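Local structure of cystatin F (Homo sapiens, 2CH9) at residues 46-51 with 79-84; 75-80 with 99-104. The protein inhibits papain and cathepsin L, more weakly than other cystatins do, occurs as a disulfide-linked homodimer, and may regulate immunity through its inhibition of a haematopoietic target. All coordinates share one frame; numbering follows the deposited sequence.

Interaction 1. Residues 46-51 with 79-84. With FUL (beta-L-fucopyranose), chain B.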
loop_
_atom_site.group_PDB
_atom_site.type_symbol
_atom_site.label_atom_id
_atom_site.label_comp_id
_atom_site.label_asym_id
_atom_site.label_seq_id
_atom_site.Cartn_x
_atom_site.Cartn_y
_atom_site.Cartn_z
ATOM N N ASN A 46 24.682 -1.619 -5.558
ATOM C CA ASN A 46 26.124 -1.427 -5.578
ATOM C C ASN A 46 26.628 -0.730 -6.817
ATOM O O ASN A 46 27.589 -1.179 -7.430
ATOM C CB ASN A 46 26.850 -2.765 -5.448
ATOM C CG ASN A 46 26.684 -3.382 -4.086
ATOM O OD1 ASN A 46 27.508 -3.167 -3.187
ATOM N ND2 ASN A 46 25.601 -4.146 -3.912
ATOM N N ASP A 47 25.989 0.363 -7.201
ATOM C CA ASP A 47 26.500 1.163 -8.298
ATOM C C ASP A 47 27.739 1.898 -7.799
ATOM O O ASP A 47 27.975 1.994 -6.585
ATOM C CB ASP A 47 25.443 2.163 -8.781
ATOM C CG ASP A 47 25.700 2.643 -10.201
ATOM O OD1 ASP A 47 25.467 1.870 -11.156
ATOM O OD2 ASP A 47 26.138 3.798 -10.366
ATOM N N MET A 48 28.532 2.419 -8.722
ATOM C CA MET A 48 29.676 3.210 -8.329
ATOM C C MET A 48 29.293 4.686 -8.129
ATOM O O MET A 48 30.005 5.439 -7.464
ATOM C CB MET A 48 30.832 2.989 -9.309
ATOM C CG MET A 48 31.210 4.133 -10.214
ATOM S SD MET A 48 32.993 4.035 -10.472
ATOM C CE MET A 48 33.595 4.268 -8.788
ATOM N N PHE A 49 28.152 5.077 -8.692
ATOM C CA PHE A 49 27.605 6.422 -8.513
ATOM C C PHE A 49 26.307 6.435 -7.707
ATOM O O PHE A 49 25.567 5.446 -7.678
ATOM C CB PHE A 49 27.367 7.094 -9.867
ATOM C CG PHE A 49 28.623 7.346 -10.658
ATOM C CD1 PHE A 49 29.472 8.398 -10.328
ATOM C CD2 PHE A 49 28.950 6.536 -11.740
ATOM C CE1 PHE A 49 30.634 8.637 -11.058
ATOM C CE2 PHE A 49 30.120 6.770 -12.479
ATOM C CZ PHE A 49 30.959 7.821 -12.135
ATOM N N LEU A 50 26.035 7.564 -7.059
ATOM C CA LEU A 50 24.753 7.770 -6.398
ATOM C C LEU A 50 23.662 8.113 -7.427
ATOM O O LEU A 50 23.915 8.791 -8.428
ATOM C CB LEU A 50 24.835 8.896 -5.356
ATOM C CG LEU A 50 25.717 8.804 -4.113
ATOM C CD1 LEU A 50 25.710 10.158 -3.409
ATOM C CD2 LEU A 50 25.255 7.699 -3.170
ATOM N N PHE A 51 22.448 7.649 -7.163
ATOM C CA PHE A 51 21.291 8.036 -7.960
ATOM C C PHE A 51 20.531 9.131 -7.233
ATOM O O PHE A 51 20.688 9.292 -6.029
ATOM C CB PHE A 51 20.392 6.830 -8.211
ATOM C CG PHE A 51 20.877 5.928 -9.313
ATOM C CD1 PHE A 51 22.085 5.244 -9.200
ATOM C CD2 PHE A 51 20.109 5.744 -10.464
ATOM C CE1 PHE A 51 22.532 4.397 -10.227
ATOM C CE2 PHE A 51 20.544 4.904 -11.494
ATOM C CZ PHE A 51 21.757 4.227 -11.375
ATOM N N THR A 79 26.662 12.220 -11.164
ATOM C CA THR A 79 28.112 12.196 -11.347
ATOM C C THR A 79 28.859 12.119 -10.006
ATOM O O THR A 79 30.086 12.248 -9.964
ATOM C CB THR A 79 28.608 13.447 -12.117
ATOM O OG1 THR A 79 28.270 14.624 -11.376
ATOM C CG2 THR A 79 27.985 13.526 -13.504
ATOM N N CYS A 80 28.113 11.925 -8.919
ATOM C CA CYS A 80 28.695 11.825 -7.589
ATOM C C CYS A 80 28.936 10.386 -7.235
ATOM O O CYS A 80 28.019 9.575 -7.265
ATOM C CB CYS A 80 27.755 12.384 -6.538
ATOM S SG CYS A 80 27.602 14.159 -6.426
ATOM N N LYS A 81 30.172 10.082 -6.863
ATOM C CA LYS A 81 30.534 8.731 -6.449
ATOM C C LYS A 81 29.924 8.366 -5.094
ATOM O O LYS A 81 29.768 9.218 -4.204
ATOM C CB LYS A 81 32.055 8.552 -6.454
ATOM C CG LYS A 81 32.624 8.342 -7.851
ATOM C CD LYS A 81 34.034 7.797 -7.791
ATOM C CE LYS A 81 34.597 7.590 -9.183
ATOM N NZ LYS A 81 35.832 6.739 -9.170
ATOM N N LYS A 82 29.541 7.099 -4.973
ATOM C CA LYS A 82 29.060 6.529 -3.725
ATOM C C LYS A 82 30.222 6.461 -2.713
ATOM O O LYS A 82 31.385 6.483 -3.110
ATOM C CB LYS A 82 28.502 5.133 -4.005
ATOM C CG LYS A 82 27.505 4.669 -2.975
ATOM C CD LYS A 82 26.820 3.364 -3.350
ATOM C CE LYS A 82 26.289 2.712 -2.077
ATOM N NZ LYS A 82 25.690 1.373 -2.313
ATOM N N ASN A 83 29.905 6.402 -1.417
ATOM C CA ASN A 83 30.923 6.215 -0.360
ATOM C C ASN A 83 31.977 7.337 -0.243
ATOM O O ASN A 83 33.111 7.107 0.217
ATOM C CB ASN A 83 31.602 4.833 -0.480
ATOM C CG ASN A 83 30.630 3.665 -0.271
ATOM O OD1 ASN A 83 30.709 2.642 -0.956
ATOM N ND2 ASN A 83 29.714 3.814 0.678
ATOM N N GLN A 84 31.595 8.548 -0.646
ATOM C CA GLN A 84 32.461 9.729 -0.484
ATOM C C GLN A 84 31.781 10.824 0.348
ATOM O O GLN A 84 32.280 11.955 0.419
ATOM C CB GLN A 84 32.951 10.267 -1.841
ATOM C CG GLN A 84 33.866 9.290 -2.613
ATOM C CD GLN A 84 34.640 9.930 -3.770
ATOM O OE1 GLN A 84 34.592 11.143 -3.987
ATOM N NE2 GLN A 84 35.365 9.103 -4.514
HETATM C C1 FUL B . 23.948 -4.262 1.596
HETATM C C2 FUL B . 23.590 -5.626 1.005
HETATM O O2 FUL B . 23.058 -6.526 1.959
HETATM C C3 FUL B . 22.566 -5.215 -0.057
HETATM O O3 FUL B . 21.944 -6.333 -0.660
HETATM C C4 FUL B . 23.259 -4.283 -1.072
HETATM O O4 FUL B . 24.150 -5.049 -1.859
HETATM C C5 FUL B . 24.000 -3.121 -0.363
HETATM C C6 FUL B . 24.860 -2.259 -1.277
HETATM O O5 FUL B . 24.814 -3.595 0.702
HETATM O O HOH W 1 27.891 -0.145 -2.330
#
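N46 and K82 meet through a water, which donates to OD1 of N46 and accepts from NZ of K82 at 2.7 Å. The ND2 of N46 gives a hydrogen bond to O4 of the fucose, 2.7 Å away, and K82 NZ also binds the carbonyl of N42. D47 turns back on its own segment: OD2 accepts from F49 N in an Asx turn, while OD1 pairs with R77. The carbonyl O of M48 takes K82 N at 3.0 Å. The M48 side chain, its chi3 of -62° turning CE back, brings that methyl to 3.4 Å from NZ of the extended K81. F49 forms an antiparallel non-hydrogen-bonded pair with K81; its ring carries M48 CG over one face, has C80 O at the edge, and sets CE1 3.8 Å from K81 CG. An alanine at K81 would probably leave the M48 methyl and CE1 of F49 without the chain that packs on them. L50 N donates to C80 O (2.8 Å), and L50 CD2 lies 3.8 Å from K82 CG where the two side chains cross at about a right angle. Two backbone bonds thus fix the start of strand 49-63 to the loop, and the lysine aliphatic chains pack on M48, F49 and L50, while the ammonium of K82, held by N42 and the water, lies beside the glycan.

Interaction 2. Residues 75-80 with 99-104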
loop_
_atom_site.group_PDB
_atom_site.type_symbol
_atom_site.label_atom_id
_atom_site.label_comp_id
_atom_site.label_asym_id
_atom_site.label_seq_id
_atom_site.Cartn_x
_atom_site.Cartn_y
_atom_site.Cartn_z
ATOM N N ILE A 75 14.218 7.823 -11.077
ATOM C CA ILE A 75 15.534 8.103 -10.509
ATOM C C ILE A 75 16.600 8.007 -11.592
ATOM O O ILE A 75 16.446 7.245 -12.544
ATOM C CB ILE A 75 15.866 7.174 -9.325
ATOM C CG1 ILE A 75 15.971 5.710 -9.779
ATOM C CG2 ILE A 75 14.811 7.328 -8.214
ATOM C CD1 ILE A 75 16.564 4.798 -8.720
ATOM N N GLY A 76 17.662 8.797 -11.453
ATOM C CA GLY A 76 18.721 8.834 -12.449
ATOM C C GLY A 76 20.109 8.849 -11.843
ATOM O O GLY A 76 20.314 9.378 -10.744
ATOM N N ARG A 77 21.069 8.270 -12.565
ATOM C CA ARG A 77 22.451 8.236 -12.103
ATOM C C ARG A 77 23.057 9.638 -12.130
ATOM O O ARG A 77 22.905 10.364 -13.112
ATOM C CB ARG A 77 23.286 7.262 -12.935
ATOM C CG ARG A 77 24.688 7.063 -12.378
ATOM C CD ARG A 77 25.560 6.180 -13.256
ATOM N NE ARG A 77 25.314 4.751 -13.053
ATOM C CZ ARG A 77 25.033 3.887 -14.024
ATOM N NH1 ARG A 77 24.970 4.289 -15.289
ATOM N NH2 ARG A 77 24.829 2.606 -13.736
ATOM N N THR A 78 23.715 10.019 -11.034
ATOM C CA THR A 78 24.423 11.298 -10.945
ATOM C C THR A 78 25.926 11.110 -11.169
ATOM O O THR A 78 26.409 9.986 -11.327
ATOM C CB THR A 78 24.213 11.992 -9.573
ATOM O OG1 THR A 78 24.908 11.266 -8.554
ATOM C CG2 THR A 78 22.747 12.082 -9.214
ATOM N N THR A 79 26.662 12.220 -11.164
ATOM C CA THR A 79 28.112 12.196 -11.347
ATOM C C THR A 79 28.859 12.119 -10.006
ATOM O O THR A 79 30.086 12.248 -9.964
ATOM C CB THR A 79 28.608 13.447 -12.117
ATOM O OG1 THR A 79 28.270 14.624 -11.376
ATOM C CG2 THR A 79 27.985 13.526 -13.504
ATOM N N CYS A 80 28.113 11.925 -8.919
ATOM C CA CYS A 80 28.695 11.825 -7.589
ATOM C C CYS A 80 28.936 10.386 -7.235
ATOM O O CYS A 80 28.019 9.575 -7.265
ATOM C CB CYS A 80 27.755 12.384 -6.538
ATOM S SG CYS A 80 27.602 14.159 -6.426
ATOM N N LEU A 99 26.960 6.680 -19.463
ATOM C CA LEU A 99 26.758 6.585 -18.022
ATOM C C LEU A 99 25.352 7.006 -17.590
ATOM O O LEU A 99 24.958 6.776 -16.448
ATOM C CB LEU A 99 27.847 7.365 -17.266
ATOM C CG LEU A 99 29.288 6.852 -17.415
ATOM C CD1 LEU A 99 30.289 7.834 -16.817
ATOM C CD2 LEU A 99 29.468 5.457 -16.808
ATOM N N LYS A 100 24.603 7.620 -18.507
ATOM C CA LYS A 100 23.194 7.947 -18.272
ATOM C C LYS A 100 22.380 6.680 -18.024
ATOM O O LYS A 100 22.362 5.774 -18.860
ATOM C CB LYS A 100 22.592 8.689 -19.469
ATOM C CG LYS A 100 22.677 10.209 -19.425
ATOM C CD LYS A 100 21.454 10.825 -20.124
ATOM C CE LYS A 100 21.639 12.313 -20.432
ATOM N NZ LYS A 100 22.489 12.566 -21.640
ATOM N N GLN A 101 21.722 6.618 -16.869
ATOM C CA GLN A 101 20.808 5.523 -16.553
ATOM C C GLN A 101 19.627 6.022 -15.731
ATOM O O GLN A 101 19.810 6.695 -14.710
ATOM C CB GLN A 101 21.525 4.382 -15.825
ATOM C CG GLN A 101 20.583 3.276 -15.372
ATOM C CD GLN A 101 21.267 1.939 -15.178
ATOM O OE1 GLN A 101 21.178 1.334 -14.104
ATOM N NE2 GLN A 101 21.948 1.462 -16.217
ATOM N N THR A 102 18.423 5.691 -16.189
ATOM C CA THR A 102 17.205 6.054 -15.487
ATOM C C THR A 102 16.397 4.810 -15.149
ATOM O O THR A 102 16.345 3.858 -15.931
ATOM C CB THR A 102 16.351 7.046 -16.308
ATOM O OG1 THR A 102 17.149 8.178 -16.663
ATOM C CG2 THR A 102 15.151 7.546 -15.510
ATOM N N LEU A 103 15.783 4.822 -13.970
ATOM C CA LEU A 103 14.855 3.774 -13.567
ATOM C C LEU A 103 13.510 4.362 -13.201
ATOM O O LEU A 103 13.437 5.475 -12.674
ATOM C CB LEU A 103 15.390 2.991 -12.366
ATOM C CG LEU A 103 16.575 2.050 -12.600
ATOM C CD1 LEU A 103 17.887 2.780 -12.325
ATOM C CD2 LEU A 103 16.458 0.823 -11.719
ATOM N N SER A 104 12.457 3.601 -13.486
ATOM C CA SER A 104 11.115 3.893 -13.007
ATOM C C SER A 104 10.851 3.063 -11.766
ATOM O O SER A 104 10.923 1.827 -11.809
ATOM C CB SER A 104 10.056 3.550 -14.062
ATOM O OG SER A 104 10.218 4.318 -15.242
HETATM O O HOH W 2 21.611 9.510 -15.743
#
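The R77 guanidinium meets L99 at its edge and Q101 over one face. NH1 donates to L99 O at 2.7 Å; the oxygen lies close to the guanidinium plane, though the donor stands 42° above the plane of that carbonyl. Over the face, Q101 CB sits 3.5 Å from NH1, and the Q101 amide is turned 47° from the guanidinium. The R77 chain leaves with CG anti to the backbone N and then bends at chi3 (-81°), which swings NE round, and its CD also packs against L99 O. The backbones pair as well: R77 N donates to Q101 O, and a water donates to R77 O while accepting from Q101 N. Further along, I75 and L103 form an antiparallel hydrogen-bonded pair, with I75 N to L103 O and L103 N to I75 O both at 2.9 Å. G76 and T102 make the non-hydrogen-bonded pair between, where the alpha carbon of G76 comes 3.3 Å from Q101 O in a CA-H...O contact. I75 CG1 packs on L103 CB at 3.8 Å, the two side chains sharing one face of the sheet. That face belongs to the cystatin core: helix 28-44 lies over it, V38 and F41 on I75 and F41 on L103, while L11 of the second subunit also packs on L103. Strand 67-78 is therefore bordered here by 102-112, antiparallel to it, and on its other side by strand 49-63, whose F51 touches both R77 and L103.

How the interactions relate
Interactions 1 and 2 lie 10 Å apart between centres and share T79 and C80, where the chain turns a corner out of strand 67-78. Strand 49-63 borders that strand, so the contacts also touch directly: D47 OD1 lies 2.8 Å from R77 NH2 in a salt bridge, L50 O is 2.7 Å from T78 OG1, a probable hydrogen bond, and F51 CD2 packs on G76 C at 3.4 Å. R77 thus joins D47 of interaction 1 to the L99 carbonyl of interaction 2. At the shared corner C80 is joined to C91 by a disulfide. Both contacts stand away from the reactive-site glycine, beside glycans: N46 and K82 at one, L99 at another.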